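PDB 2W47: lipolytic enzyme, g-d-s-l from Clostridium thermocellum, which probably binds carbohydrate through this domain, a family 6 carbohydrate-binding module with a beta-sandwich fold, seen here with calcium and 4-deoxy-beta-L-threo-hex-4-enopyranuronic acid. Local coordinates for residues A[7-13]-A[41-47]; A[14-20]-A[31-37]; A[54-60]-A[123-129]; A[65-70]-A[82-87]. The contacts are given in a common frame with arbitrary orientation. Residue numbers count along the deposited sequence, not the author numbering.

Contact 1 (A[7-13]-A[41-47])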
# COMPACT_ATOMS: atom_id res chain seq x y z
N TYR A 7 2.06 7.87 5.00
CA TYR A 7 1.30 7.09 5.97
C TYR A 7 2.16 5.89 6.33
O TYR A 7 2.31 4.96 5.53
CB TYR A 7 -0.05 6.69 5.37
CG TYR A 7 -0.94 7.89 5.20
CD1 TYR A 7 -1.80 8.29 6.23
CD2 TYR A 7 -0.88 8.67 4.05
CE1 TYR A 7 -2.60 9.42 6.09
CE2 TYR A 7 -1.66 9.81 3.91
CZ TYR A 7 -2.51 10.18 4.93
OH TYR A 7 -3.30 11.30 4.81
N GLN A 8 2.78 5.95 7.51
CA GLN A 8 3.74 4.93 7.89
C GLN A 8 3.07 3.62 8.30
O GLN A 8 1.90 3.59 8.67
CB GLN A 8 4.66 5.42 9.02
CG GLN A 8 5.93 6.14 8.52
CD GLN A 8 6.88 5.19 7.83
OE1 GLN A 8 6.75 3.97 7.94
NE2 GLN A 8 7.86 5.74 7.11
N ALA A 9 3.84 2.53 8.23
CA ALA A 9 3.34 1.20 8.57
C ALA A 9 2.65 1.16 9.93
O ALA A 9 1.57 0.57 10.08
CB ALA A 9 4.49 0.18 8.53
N GLU A 10 3.27 1.81 10.92
CA GLU A 10 2.77 1.75 12.31
C GLU A 10 1.40 2.41 12.47
O GLU A 10 0.71 2.18 13.47
CB GLU A 10 3.79 2.36 13.30
CG GLU A 10 3.90 3.90 13.19
CD GLU A 10 5.15 4.54 13.80
OE1 GLU A 10 5.46 5.68 13.38
OE2 GLU A 10 5.81 3.96 14.68
N ASP A 11 1.00 3.23 11.50
CA ASP A 11 -0.28 3.95 11.60
C ASP A 11 -1.42 3.26 10.86
O ASP A 11 -2.57 3.72 10.90
CB ASP A 11 -0.10 5.40 11.18
CG ASP A 11 0.72 6.19 12.20
OD1 ASP A 11 0.49 6.03 13.42
OD2 ASP A 11 1.61 6.94 11.78
N ALA A 12 -1.11 2.15 10.21
CA ALA A 12 -2.11 1.36 9.53
C ALA A 12 -2.89 0.51 10.52
O ALA A 12 -2.43 0.23 11.63
CB ALA A 12 -1.45 0.46 8.50
N ILE A 13 -4.08 0.11 10.10
CA ILE A 13 -4.81 -0.97 10.73
C ILE A 13 -4.47 -2.20 9.90
O ILE A 13 -4.58 -2.17 8.67
CB ILE A 13 -6.33 -0.67 10.70
CG1 ILE A 13 -6.62 0.55 11.58
CG2 ILE A 13 -7.15 -1.90 11.12
CD1 ILE A 13 -7.86 1.34 11.18
N TYR A 41 -4.57 -7.86 5.18
CA TYR A 41 -4.68 -6.52 4.64
C TYR A 41 -4.04 -5.46 5.49
O TYR A 41 -3.80 -5.65 6.68
CB TYR A 41 -6.14 -6.14 4.33
CG TYR A 41 -7.09 -6.00 5.51
CD1 TYR A 41 -7.08 -4.86 6.34
CD2 TYR A 41 -8.06 -6.97 5.75
CE1 TYR A 41 -7.98 -4.74 7.41
CE2 TYR A 41 -8.97 -6.85 6.80
CZ TYR A 41 -8.92 -5.74 7.62
OH TYR A 41 -9.83 -5.64 8.67
N ILE A 42 -3.77 -4.33 4.84
CA ILE A 42 -3.34 -3.11 5.51
C ILE A 42 -4.30 -2.00 5.10
O ILE A 42 -4.69 -1.90 3.93
CB ILE A 42 -1.88 -2.71 5.14
CG1 ILE A 42 -1.76 -2.34 3.66
CG2 ILE A 42 -0.92 -3.83 5.54
CD1 ILE A 42 -0.34 -2.12 3.17
N GLU A 43 -4.70 -1.19 6.07
CA GLU A 43 -5.68 -0.14 5.84
C GLU A 43 -5.22 1.14 6.49
O GLU A 43 -4.80 1.15 7.64
CB GLU A 43 -7.02 -0.58 6.43
CG GLU A 43 -8.13 0.41 6.24
CD GLU A 43 -9.44 -0.17 6.70
OE1 GLU A 43 -10.03 -0.97 5.95
OE2 GLU A 43 -9.89 0.18 7.82
N TRP A 44 -5.32 2.24 5.74
CA TRP A 44 -5.03 3.55 6.30
C TRP A 44 -6.22 4.47 6.16
O TRP A 44 -6.99 4.39 5.19
CB TRP A 44 -3.86 4.20 5.57
CG TRP A 44 -2.50 3.74 5.95
CD1 TRP A 44 -1.76 4.13 7.03
CD2 TRP A 44 -1.66 2.85 5.19
NE1 TRP A 44 -0.53 3.53 7.01
CE2 TRP A 44 -0.44 2.74 5.89
CE3 TRP A 44 -1.83 2.14 4.00
CZ2 TRP A 44 0.61 1.96 5.43
CZ3 TRP A 44 -0.79 1.35 3.55
CH2 TRP A 44 0.42 1.27 4.27
N ASN A 45 -6.36 5.35 7.14
CA ASN A 45 -7.29 6.47 7.06
C ASN A 45 -6.56 7.67 6.46
O ASN A 45 -5.72 8.30 7.11
CB ASN A 45 -7.84 6.78 8.45
CG ASN A 45 -8.82 5.74 8.92
OD1 ASN A 45 -9.75 5.37 8.20
ND2 ASN A 45 -8.63 5.27 10.15
N VAL A 46 -6.86 7.94 5.20
CA VAL A 46 -6.12 8.92 4.41
C VAL A 46 -6.94 10.19 4.24
O VAL A 46 -8.10 10.15 3.81
CB VAL A 46 -5.74 8.32 3.04
CG1 VAL A 46 -5.12 9.37 2.11
CG2 VAL A 46 -4.75 7.19 3.24
N ASN A 47 -6.33 11.31 4.61
CA ASN A 47 -6.96 12.62 4.46
C ASN A 47 -6.80 13.15 3.04
O ASN A 47 -5.72 13.07 2.46
CB ASN A 47 -6.35 13.60 5.45
CG ASN A 47 -6.87 15.02 5.27
OD1 ASN A 47 -6.13 15.92 4.86
ND2 ASN A 47 -8.14 15.22 5.56
O HOH W 1 -3.08 13.01 2.79
O HOH W 2 -4.41 5.14 9.29
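The indole of Trp44 fills the hollow made where the chain leaves strand 5-8, runs through the 3-10 turn at 9-11 and enters strand 13-15. CB of Tyr7 lies on one face of the five-membered ring of Trp44, 3.6 Å from the centroid, and CB of Ala12 on the opposite face at 3.7 Å. At the indole edge Trp44 NE1 donates to Gln8 O (2.9 Å), which also accepts from Asp11 N (3.0 Å). The Tyr7 ring meets the indole offset edge-to-face, its centroid 5.8 Å from that of the Trp44 five-membered ring, while Val46 CG2 sits over a face of the tyrosine, 4.0 Å from its centroid. Beyond the turn, Ile13 and Glu43 form an antiparallel hydrogen-bonded pair, Ile13 N to Glu43 O and Glu43 N to Ile13 O both 2.8 Å. Asn47 N donates to Tyr7 OH (3.0 Å), and a water joins that hydroxyl to Asn47 O. Apolar packing fills the slot, while directional bonds at indole nitrogen and phenol oxygen are consistent with a defined seating of both rings.

Contact 2 (A[14-20]-A[31-37]). With CA (calcium ion), chain C; AQA (4-deoxy-beta-L-threo-hex-4-enopyranuronic acid), chain B.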
# COMPACT_ATOMS: atom_id res chain seq x y z
N ILE A 14 -3.99 -3.24 10.56
CA ILE A 14 -3.54 -4.43 9.84
C ILE A 14 -4.28 -5.67 10.31
O ILE A 14 -4.68 -5.77 11.48
CB ILE A 14 -2.00 -4.59 9.88
CG1 ILE A 14 -1.51 -4.94 11.29
CG2 ILE A 14 -1.32 -3.33 9.32
CD1 ILE A 14 0.01 -5.06 11.40
N TYR A 15 -4.45 -6.61 9.39
CA TYR A 15 -5.17 -7.85 9.67
C TYR A 15 -4.39 -8.98 9.03
O TYR A 15 -4.07 -8.93 7.85
CB TYR A 15 -6.57 -7.78 9.08
CG TYR A 15 -7.29 -9.12 9.06
CD1 TYR A 15 -7.82 -9.65 10.22
CD2 TYR A 15 -7.43 -9.83 7.87
CE1 TYR A 15 -8.48 -10.88 10.21
CE2 TYR A 15 -8.09 -11.06 7.84
CZ TYR A 15 -8.61 -11.57 9.02
OH TYR A 15 -9.26 -12.79 8.98
N ASN A 16 -4.10 -10.02 9.80
CA ASN A 16 -3.29 -11.13 9.31
C ASN A 16 -2.00 -10.64 8.63
O ASN A 16 -1.63 -11.03 7.52
CB ASN A 16 -4.11 -12.07 8.42
CG ASN A 16 -4.97 -13.00 9.24
OD1 ASN A 16 -4.74 -13.18 10.43
ND2 ASN A 16 -5.96 -13.61 8.60
N ALA A 17 -1.35 -9.74 9.35
CA ALA A 17 -0.10 -9.12 8.96
C ALA A 17 0.52 -8.63 10.27
O ALA A 17 -0.19 -8.46 11.27
CB ALA A 17 -0.37 -7.96 8.03
N ILE A 18 1.83 -8.41 10.25
CA ILE A 18 2.55 -7.90 11.42
C ILE A 18 3.40 -6.69 11.06
O ILE A 18 3.61 -6.41 9.88
CB ILE A 18 3.46 -9.00 12.05
CG1 ILE A 18 4.64 -9.35 11.13
CG2 ILE A 18 2.62 -10.22 12.44
CD1 ILE A 18 5.67 -10.32 11.71
N LEU A 19 3.87 -5.98 12.08
CA LEU A 19 4.89 -4.96 11.93
C LEU A 19 6.21 -5.60 12.31
O LEU A 19 6.33 -6.23 13.37
CB LEU A 19 4.61 -3.78 12.86
CG LEU A 19 3.29 -3.05 12.65
CD1 LEU A 19 3.12 -1.91 13.65
CD2 LEU A 19 3.18 -2.54 11.22
N GLU A 20 7.21 -5.46 11.44
CA GLU A 20 8.52 -6.04 11.72
C GLU A 20 9.65 -5.14 11.23
O GLU A 20 9.40 -4.12 10.58
CB GLU A 20 8.64 -7.46 11.16
CG GLU A 20 8.79 -7.53 9.67
CD GLU A 20 9.05 -8.93 9.15
OE1 GLU A 20 9.67 -9.02 8.07
OE2 GLU A 20 8.65 -9.92 9.80
N TYR A 31 7.99 -1.88 9.04
CA TYR A 31 7.19 -2.10 7.85
C TYR A 31 6.22 -3.25 8.12
O TYR A 31 6.34 -3.95 9.13
CB TYR A 31 8.10 -2.40 6.64
CG TYR A 31 8.93 -3.66 6.80
CD1 TYR A 31 8.42 -4.91 6.44
CD2 TYR A 31 10.23 -3.60 7.31
CE1 TYR A 31 9.17 -6.07 6.58
CE2 TYR A 31 11.00 -4.75 7.45
CZ TYR A 31 10.47 -5.98 7.07
OH TYR A 31 11.23 -7.11 7.22
N VAL A 32 5.26 -3.43 7.22
CA VAL A 32 4.29 -4.51 7.34
C VAL A 32 4.75 -5.75 6.60
O VAL A 32 5.15 -5.68 5.44
CB VAL A 32 2.91 -4.11 6.78
CG1 VAL A 32 1.90 -5.23 7.03
CG2 VAL A 32 2.42 -2.83 7.43
N ASN A 33 4.68 -6.89 7.27
CA ASN A 33 4.88 -8.20 6.66
C ASN A 33 3.57 -8.97 6.78
O ASN A 33 3.14 -9.29 7.88
CB ASN A 33 6.04 -8.91 7.36
CG ASN A 33 6.18 -10.37 6.97
OD1 ASN A 33 5.55 -10.86 6.03
ND2 ASN A 33 6.99 -11.10 7.73
N TYR A 34 2.94 -9.22 5.63
CA TYR A 34 1.68 -9.95 5.58
C TYR A 34 1.89 -11.40 5.99
O TYR A 34 2.93 -11.98 5.69
CB TYR A 34 1.16 -9.96 4.14
CG TYR A 34 0.49 -8.69 3.65
CD1 TYR A 34 1.24 -7.56 3.33
CD2 TYR A 34 -0.88 -8.65 3.44
CE1 TYR A 34 0.63 -6.41 2.85
CE2 TYR A 34 -1.50 -7.50 2.95
CZ TYR A 34 -0.74 -6.38 2.67
OH TYR A 34 -1.32 -5.23 2.19
N HIS A 35 0.91 -12.00 6.66
CA HIS A 35 0.91 -13.46 6.78
C HIS A 35 0.94 -14.06 5.38
O HIS A 35 0.35 -13.50 4.45
CB HIS A 35 -0.35 -13.96 7.48
CG HIS A 35 -0.40 -13.67 8.95
ND1 HIS A 35 0.57 -12.94 9.61
CD2 HIS A 35 -1.33 -14.00 9.88
CE1 HIS A 35 0.25 -12.85 10.89
NE2 HIS A 35 -0.90 -13.48 11.08
N ASN A 36 1.62 -15.19 5.24
CA ASN A 36 1.67 -15.85 3.94
C ASN A 36 0.43 -16.69 3.71
O ASN A 36 0.42 -17.92 3.84
CB ASN A 36 3.00 -16.57 3.75
CG ASN A 36 4.17 -15.60 3.60
OD1 ASN A 36 4.21 -14.53 4.24
ND2 ASN A 36 5.11 -15.93 2.73
N GLU A 37 -0.65 -15.97 3.41
CA GLU A 37 -1.97 -16.55 3.20
C GLU A 37 -2.84 -15.55 2.44
O GLU A 37 -2.52 -14.36 2.36
CB GLU A 37 -2.61 -16.93 4.54
CG GLU A 37 -2.94 -15.74 5.44
CD GLU A 37 -3.46 -16.17 6.80
OE1 GLU A 37 -2.73 -16.85 7.54
OE2 GLU A 37 -4.61 -15.80 7.13
CA CA C . 4.80 -12.03 4.28
O6A AQA B . 7.64 -14.38 2.25
C6 AQA B . 7.63 -13.33 2.97
O6B AQA B . 6.62 -12.60 3.07
C5 AQA B . 8.74 -13.00 3.63
O5 AQA B . 9.90 -13.86 3.45
C4 AQA B . 8.79 -11.88 4.40
C3 AQA B . 9.97 -11.64 5.32
O3 AQA B . 10.13 -10.25 5.62
C2 AQA B . 11.22 -12.16 4.61
O2 AQA B . 12.38 -11.99 5.43
C1 AQA B . 11.04 -13.64 4.28
O HOH W 3 4.60 -9.65 3.35
O HOH W 4 5.88 -13.67 5.59
O HOH W 5 3.25 -12.29 2.57
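Glu20 reaches across to Tyr31 and Asn33, its OE1 accepting from Tyr31 OH at 2.6 Å and its OE2 from Asn33 ND2 at 2.9 Å. All three side chains lie on one face of the antiparallel hairpin of strands 17-20 and 31-34, and all three line the glycan pocket. The backbone ladder runs beneath them: Ile18 pairs with Asn33 through bonds of 2.8 Å (Ile18 N to Asn33 O) and 2.9 Å (Asn33 N to Ile18 O), and Glu20 with Tyr31 in the same manner. With ND2 held by the glutamate, Asn33 presents OD1 to the calcium ion at 2.2 Å. Tyr34 O (2.3 Å), Asn36 OD1 (2.6 Å), three waters and O6B of AQA (2.3 Å) complete the seven ligands of the calcium ion, so the metal bridges protein and sugar. Asn36 ND2 also donates to AQA O6A (3.0 Å). On the other face, Val32 CG1 meets Ala17 CB at 3.7 Å and Val32 CG2 meets Leu19 CD2 at 3.9 Å. The hairpin lies at the end of the sandwich, with Val32 and Tyr34 packed on Ile42 of strand 41-48 and Val32 bonded through its backbone to Val123 of strand 122-130.

Contact 3 (A[54-60]-A[123-129])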
# COMPACT_ATOMS: atom_id res chain seq x y z
N TYR A 54 -5.71 11.61 -6.60
CA TYR A 54 -4.50 11.51 -5.79
C TYR A 54 -3.70 10.30 -6.22
O TYR A 54 -4.27 9.26 -6.54
CB TYR A 54 -4.84 11.37 -4.30
CG TYR A 54 -5.37 12.64 -3.70
CD1 TYR A 54 -4.55 13.47 -2.94
CD2 TYR A 54 -6.69 13.03 -3.90
CE1 TYR A 54 -5.04 14.66 -2.39
CE2 TYR A 54 -7.19 14.21 -3.35
CZ TYR A 54 -6.35 15.01 -2.60
OH TYR A 54 -6.84 16.19 -2.06
N ALA A 55 -2.38 10.45 -6.21
CA ALA A 55 -1.49 9.31 -6.35
C ALA A 55 -1.39 8.60 -5.00
O ALA A 55 -1.24 9.25 -3.96
CB ALA A 55 -0.12 9.76 -6.82
N LEU A 56 -1.52 7.28 -5.05
CA LEU A 56 -1.34 6.40 -3.90
C LEU A 56 -0.18 5.50 -4.26
O LEU A 56 -0.30 4.64 -5.12
CB LEU A 56 -2.60 5.56 -3.68
CG LEU A 56 -3.95 6.29 -3.67
CD1 LEU A 56 -5.10 5.30 -3.50
CD2 LEU A 56 -3.97 7.35 -2.59
N ILE A 57 0.96 5.73 -3.61
CA ILE A 57 2.18 4.99 -3.91
C ILE A 57 2.59 4.15 -2.70
O ILE A 57 2.82 4.68 -1.61
CB ILE A 57 3.33 5.93 -4.32
CG1 ILE A 57 2.97 6.72 -5.59
CG2 ILE A 57 4.62 5.14 -4.51
CD1 ILE A 57 4.09 7.63 -6.11
N PHE A 58 2.68 2.84 -2.91
CA PHE A 58 3.18 1.93 -1.88
C PHE A 58 4.67 1.73 -2.10
O PHE A 58 5.09 1.38 -3.20
CB PHE A 58 2.48 0.58 -1.98
CG PHE A 58 0.99 0.64 -1.80
CD1 PHE A 58 0.42 0.49 -0.54
CD2 PHE A 58 0.15 0.83 -2.89
CE1 PHE A 58 -0.97 0.53 -0.37
CE2 PHE A 58 -1.23 0.88 -2.74
CZ PHE A 58 -1.80 0.73 -1.48
N ARG A 59 5.47 1.94 -1.06
CA ARG A 59 6.86 1.53 -1.11
C ARG A 59 6.90 0.12 -0.54
O ARG A 59 6.44 -0.12 0.56
CB ARG A 59 7.74 2.48 -0.32
CG ARG A 59 9.23 2.15 -0.39
CD ARG A 59 10.10 3.26 0.16
NE ARG A 59 11.52 3.05 -0.12
CZ ARG A 59 12.39 2.49 0.73
NH1 ARG A 59 13.66 2.35 0.39
NH2 ARG A 59 11.98 2.07 1.93
N TYR A 60 7.45 -0.83 -1.31
CA TYR A 60 7.29 -2.24 -1.01
C TYR A 60 8.52 -3.06 -1.38
O TYR A 60 9.35 -2.61 -2.18
CB TYR A 60 6.05 -2.79 -1.73
CG TYR A 60 6.33 -3.16 -3.17
CD1 TYR A 60 6.63 -4.48 -3.51
CD2 TYR A 60 6.30 -2.21 -4.18
CE1 TYR A 60 6.91 -4.83 -4.82
CE2 TYR A 60 6.58 -2.56 -5.51
CZ TYR A 60 6.87 -3.87 -5.80
OH TYR A 60 7.16 -4.25 -7.10
N VAL A 123 5.42 -4.03 3.05
CA VAL A 123 5.03 -2.65 2.73
C VAL A 123 5.57 -1.67 3.77
O VAL A 123 5.28 -1.77 4.98
CB VAL A 123 3.49 -2.49 2.61
CG1 VAL A 123 3.13 -1.04 2.34
CG2 VAL A 123 2.95 -3.38 1.48
N ASP A 124 6.37 -0.73 3.29
CA ASP A 124 7.04 0.25 4.14
C ASP A 124 6.11 1.39 4.54
O ASP A 124 6.06 1.79 5.72
CB ASP A 124 8.24 0.81 3.36
CG ASP A 124 9.12 1.70 4.20
OD1 ASP A 124 9.17 1.53 5.43
OD2 ASP A 124 9.80 2.56 3.60
N TYR A 125 5.38 1.92 3.56
CA TYR A 125 4.46 3.03 3.76
C TYR A 125 3.58 3.22 2.54
O TYR A 125 3.81 2.61 1.49
CB TYR A 125 5.21 4.34 4.07
CG TYR A 125 6.17 4.86 3.02
CD1 TYR A 125 5.72 5.32 1.78
CD2 TYR A 125 7.53 4.97 3.29
CE1 TYR A 125 6.60 5.83 0.82
CE2 TYR A 125 8.41 5.49 2.36
CZ TYR A 125 7.94 5.91 1.13
OH TYR A 125 8.80 6.43 0.18
N LEU A 126 2.57 4.07 2.71
CA LEU A 126 1.76 4.58 1.62
C LEU A 126 2.02 6.07 1.54
O LEU A 126 1.89 6.78 2.54
CB LEU A 126 0.28 4.30 1.88
CG LEU A 126 -0.74 4.99 0.97
CD1 LEU A 126 -0.66 4.46 -0.46
CD2 LEU A 126 -2.14 4.83 1.53
N LYS A 127 2.39 6.55 0.36
CA LYS A 127 2.63 7.96 0.11
C LYS A 127 1.49 8.49 -0.74
O LYS A 127 1.13 7.89 -1.75
CB LYS A 127 3.96 8.10 -0.64
CG LYS A 127 4.32 9.52 -1.08
CD LYS A 127 5.63 9.47 -1.88
CE LYS A 127 6.10 10.85 -2.30
NZ LYS A 127 7.42 10.74 -2.99
N VAL A 128 0.91 9.62 -0.32
CA VAL A 128 -0.27 10.17 -0.97
C VAL A 128 0.01 11.62 -1.33
O VAL A 128 0.46 12.41 -0.50
CB VAL A 128 -1.53 10.07 -0.06
CG1 VAL A 128 -2.79 10.62 -0.73
CG2 VAL A 128 -1.76 8.62 0.37
N PHE A 129 -0.26 11.97 -2.59
CA PHE A 129 -0.15 13.36 -3.02
C PHE A 129 -1.15 13.67 -4.11
O PHE A 129 -1.65 12.77 -4.79
CB PHE A 129 1.29 13.73 -3.42
CG PHE A 129 1.89 12.88 -4.50
CD1 PHE A 129 2.59 11.72 -4.19
CD2 PHE A 129 1.80 13.26 -5.84
CE1 PHE A 129 3.17 10.93 -5.19
CE2 PHE A 129 2.36 12.48 -6.84
CZ PHE A 129 3.05 11.32 -6.52
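This is an antiparallel pairing of two neighbouring strands, 52-61 and 122-130, inside the four-stranded sheet of the sandwich. The axes of segments 54-60 and 123-129 approach to 4.6 Å. Bonds at Ile57 N to Lys127 O (2.9 Å) and Lys127 N to Ile57 O (2.8 Å) mark the centre of the ladder; Ala55 and Phe129 form another hydrogen-bonded pair. Toward the other end, Arg59 O accepts from Asp124 N (2.8 Å), and Arg59 NH2 makes a salt bridge to Asp124 OD2 (2.8 Å). Leu56, Phe58, Leu126 and Val128 share the inner face, where Leu126 CD1 lies over the Phe58 ring, 4.0 Å from its centroid. Leu126 packs further on Trp44 and Val46 of strand 41-48. On the other face Ala55 CB lies over the Phe129 ring, 3.7 Å from its centroid, and Arg59 CB over that of Tyr125 at 3.8 Å. Apolar residues on the inner face and mixed ones outside, with strand 41-48 packed across the core, are characteristic of the beta-sandwich (jelly-roll) fold of family 6 modules.

Contact 4 (A[65-70]-A[82-87]). With AQA (4-deoxy-beta-L-threo-hex-4-enopyranuronic acid), chain B.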
# COMPACT_ATOMS: atom_id res chain seq x y z
N THR A 65 10.20 -14.44 -6.59
CA THR A 65 10.10 -14.20 -8.02
C THR A 65 8.66 -13.90 -8.46
O THR A 65 8.44 -13.30 -9.51
CB THR A 65 10.71 -15.38 -8.82
OG1 THR A 65 10.46 -15.22 -10.22
CG2 THR A 65 10.18 -16.72 -8.33
N ALA A 66 7.69 -14.27 -7.63
CA ALA A 66 6.29 -14.21 -8.04
C ALA A 66 5.61 -12.92 -7.61
O ALA A 66 5.80 -12.43 -6.49
CB ALA A 66 5.53 -15.40 -7.50
N ASN A 67 4.80 -12.40 -8.52
CA ASN A 67 3.94 -11.25 -8.26
C ASN A 67 3.05 -11.52 -7.05
O ASN A 67 2.51 -12.62 -6.91
CB ASN A 67 3.08 -11.00 -9.51
CG ASN A 67 2.23 -9.75 -9.40
OD1 ASN A 67 2.56 -8.82 -8.67
ND2 ASN A 67 1.13 -9.72 -10.14
N ARG A 68 2.90 -10.52 -6.19
CA ARG A 68 2.02 -10.61 -5.03
C ARG A 68 0.91 -9.57 -5.19
O ARG A 68 0.98 -8.48 -4.61
CB ARG A 68 2.80 -10.37 -3.73
CG ARG A 68 3.72 -11.54 -3.40
CD ARG A 68 4.34 -11.41 -2.03
NE ARG A 68 5.02 -12.63 -1.61
CZ ARG A 68 5.56 -12.80 -0.41
NH1 ARG A 68 5.50 -11.83 0.49
NH2 ARG A 68 6.16 -13.95 -0.11
N PRO A 69 -0.11 -9.90 -5.99
CA PRO A 69 -1.13 -8.92 -6.33
C PRO A 69 -2.04 -8.61 -5.15
O PRO A 69 -2.25 -9.46 -4.26
CB PRO A 69 -1.90 -9.61 -7.47
CG PRO A 69 -1.75 -11.07 -7.19
CD PRO A 69 -0.36 -11.20 -6.65
N MET A 70 -2.56 -7.39 -5.13
CA MET A 70 -3.47 -6.97 -4.06
C MET A 70 -4.67 -6.24 -4.61
O MET A 70 -4.58 -5.52 -5.61
CB MET A 70 -2.76 -6.11 -3.01
CG MET A 70 -1.58 -6.80 -2.38
SD MET A 70 -1.22 -6.19 -0.72
CE MET A 70 -0.30 -4.70 -1.08
N SER A 82 -6.79 -6.05 -9.15
CA SER A 82 -5.53 -6.76 -8.99
C SER A 82 -4.36 -5.87 -9.33
O SER A 82 -3.93 -5.78 -10.48
CB SER A 82 -5.52 -8.03 -9.86
OG SER A 82 -4.41 -8.83 -9.52
N MET A 83 -3.86 -5.18 -8.30
CA MET A 83 -2.69 -4.32 -8.42
C MET A 83 -1.44 -5.17 -8.25
O MET A 83 -1.31 -5.91 -7.26
CB MET A 83 -2.73 -3.23 -7.35
CG MET A 83 -1.59 -2.24 -7.45
SD MET A 83 -1.80 -0.90 -6.29
CE MET A 83 -0.26 -0.03 -6.56
N ASP A 84 -0.53 -5.07 -9.21
CA ASP A 84 0.70 -5.85 -9.20
C ASP A 84 1.74 -5.31 -8.24
O ASP A 84 1.95 -4.08 -8.15
CB ASP A 84 1.30 -5.93 -10.61
CG ASP A 84 0.42 -6.69 -11.57
OD1 ASP A 84 -0.33 -7.58 -11.15
OD2 ASP A 84 0.49 -6.38 -12.78
N PHE A 85 2.38 -6.24 -7.55
CA PHE A 85 3.54 -5.98 -6.71
C PHE A 85 4.58 -7.00 -7.11
O PHE A 85 4.74 -8.05 -6.48
CB PHE A 85 3.16 -6.06 -5.24
CG PHE A 85 2.25 -4.95 -4.81
CD1 PHE A 85 2.78 -3.76 -4.31
CD2 PHE A 85 0.87 -5.05 -4.97
CE1 PHE A 85 1.96 -2.71 -3.94
CE2 PHE A 85 0.03 -4.01 -4.61
CZ PHE A 85 0.59 -2.83 -4.09
N VAL A 86 5.28 -6.68 -8.20
CA VAL A 86 6.21 -7.62 -8.81
C VAL A 86 7.48 -7.74 -7.98
O VAL A 86 7.75 -6.91 -7.10
CB VAL A 86 6.54 -7.24 -10.29
CG1 VAL A 86 5.27 -7.16 -11.13
CG2 VAL A 86 7.31 -5.91 -10.38
N SER A 87 8.25 -8.78 -8.26
CA SER A 87 9.52 -8.98 -7.58
C SER A 87 10.37 -7.71 -7.59
O SER A 87 10.45 -7.01 -8.60
CB SER A 87 10.32 -10.10 -8.23
OG SER A 87 11.49 -10.34 -7.48
O6A AQA B . 7.64 -14.38 2.25
C6 AQA B . 7.63 -13.33 2.97
O6B AQA B . 6.62 -12.60 3.07
C5 AQA B . 8.74 -13.00 3.63
O5 AQA B . 9.90 -13.86 3.45
C4 AQA B . 8.79 -11.88 4.40
C3 AQA B . 9.97 -11.64 5.32
O3 AQA B . 10.13 -10.25 5.62
C2 AQA B . 11.22 -12.16 4.61
O2 AQA B . 12.38 -11.99 5.43
C1 AQA B . 11.04 -13.64 4.28
O HOH W 6 7.17 -10.71 -10.05
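A side chain stands in for backbone here: Asn67 OD1 accepts from Phe85 N (2.8 Å), while its ND2 donates to Asp84 OD1 (2.8 Å), so one amide group bonds two consecutive residues of the facing segment. Next to it Arg68 N donates to Phe85 O (3.1 Å). Regular pairing appears only at Met70 and Met83, an antiparallel hydrogen-bonded pair with Met70 N to Met83 O at 2.9 Å and Met83 N to Met70 O at 2.8 Å. Between these points Pro69, which has no amide hydrogen to give, brings its CA within 3.2 Å of Met83 O. Behind the backbone Met70 CE makes a CH-pi contact over a face of the Phe85 ring, 3.9 Å from its centroid, and Met70 SD, oblique at 5.1 Å from that centroid, adds a Met-aromatic contact; Phe85 also meets Tyr60 edge-to-face. A water linking Thr65 O with Ser87 N closes the far end. The Arg68 side chain leaves this interface for the glycan pocket, where NH1 donates to AQA O6B (2.9 Å) and NH2 to AQA O6A (2.8 Å). Asp118 forms a salt bridge with the same guanidinium. The two nearly straight bonds from Arg68 to the AQA carboxylate are consistent with recognition of an acidic sugar here.

Contacts 1 and 3 lie in the body of the sandwich, their centres about 10 Å apart: Tyr7 N lies 2.7 Å from Leu126 O, a probable hydrogen bond that adds strand 5-8 to the sheet of contact 3. Contact 2, nested along the chain within contact 1, adjoins both, through Tyr41 N to Tyr15 O (2.9 Å) and Val32 N to Val123 O (2.8 Å). Along the chain contact 4 is nested within the loop closed by contact 3, and it meets contact 3 where Tyr60 OH lies 2.7 Å from Val86 O. Although the centres of contacts 2 and 4 are about 16 Å apart, both reach AQA, and Asn36 ND2 comes within 3.6 Å of Arg68 NH2 beside the AQA carboxylate. Contacts 1 and 4 do not touch, their centres about 20 Å apart.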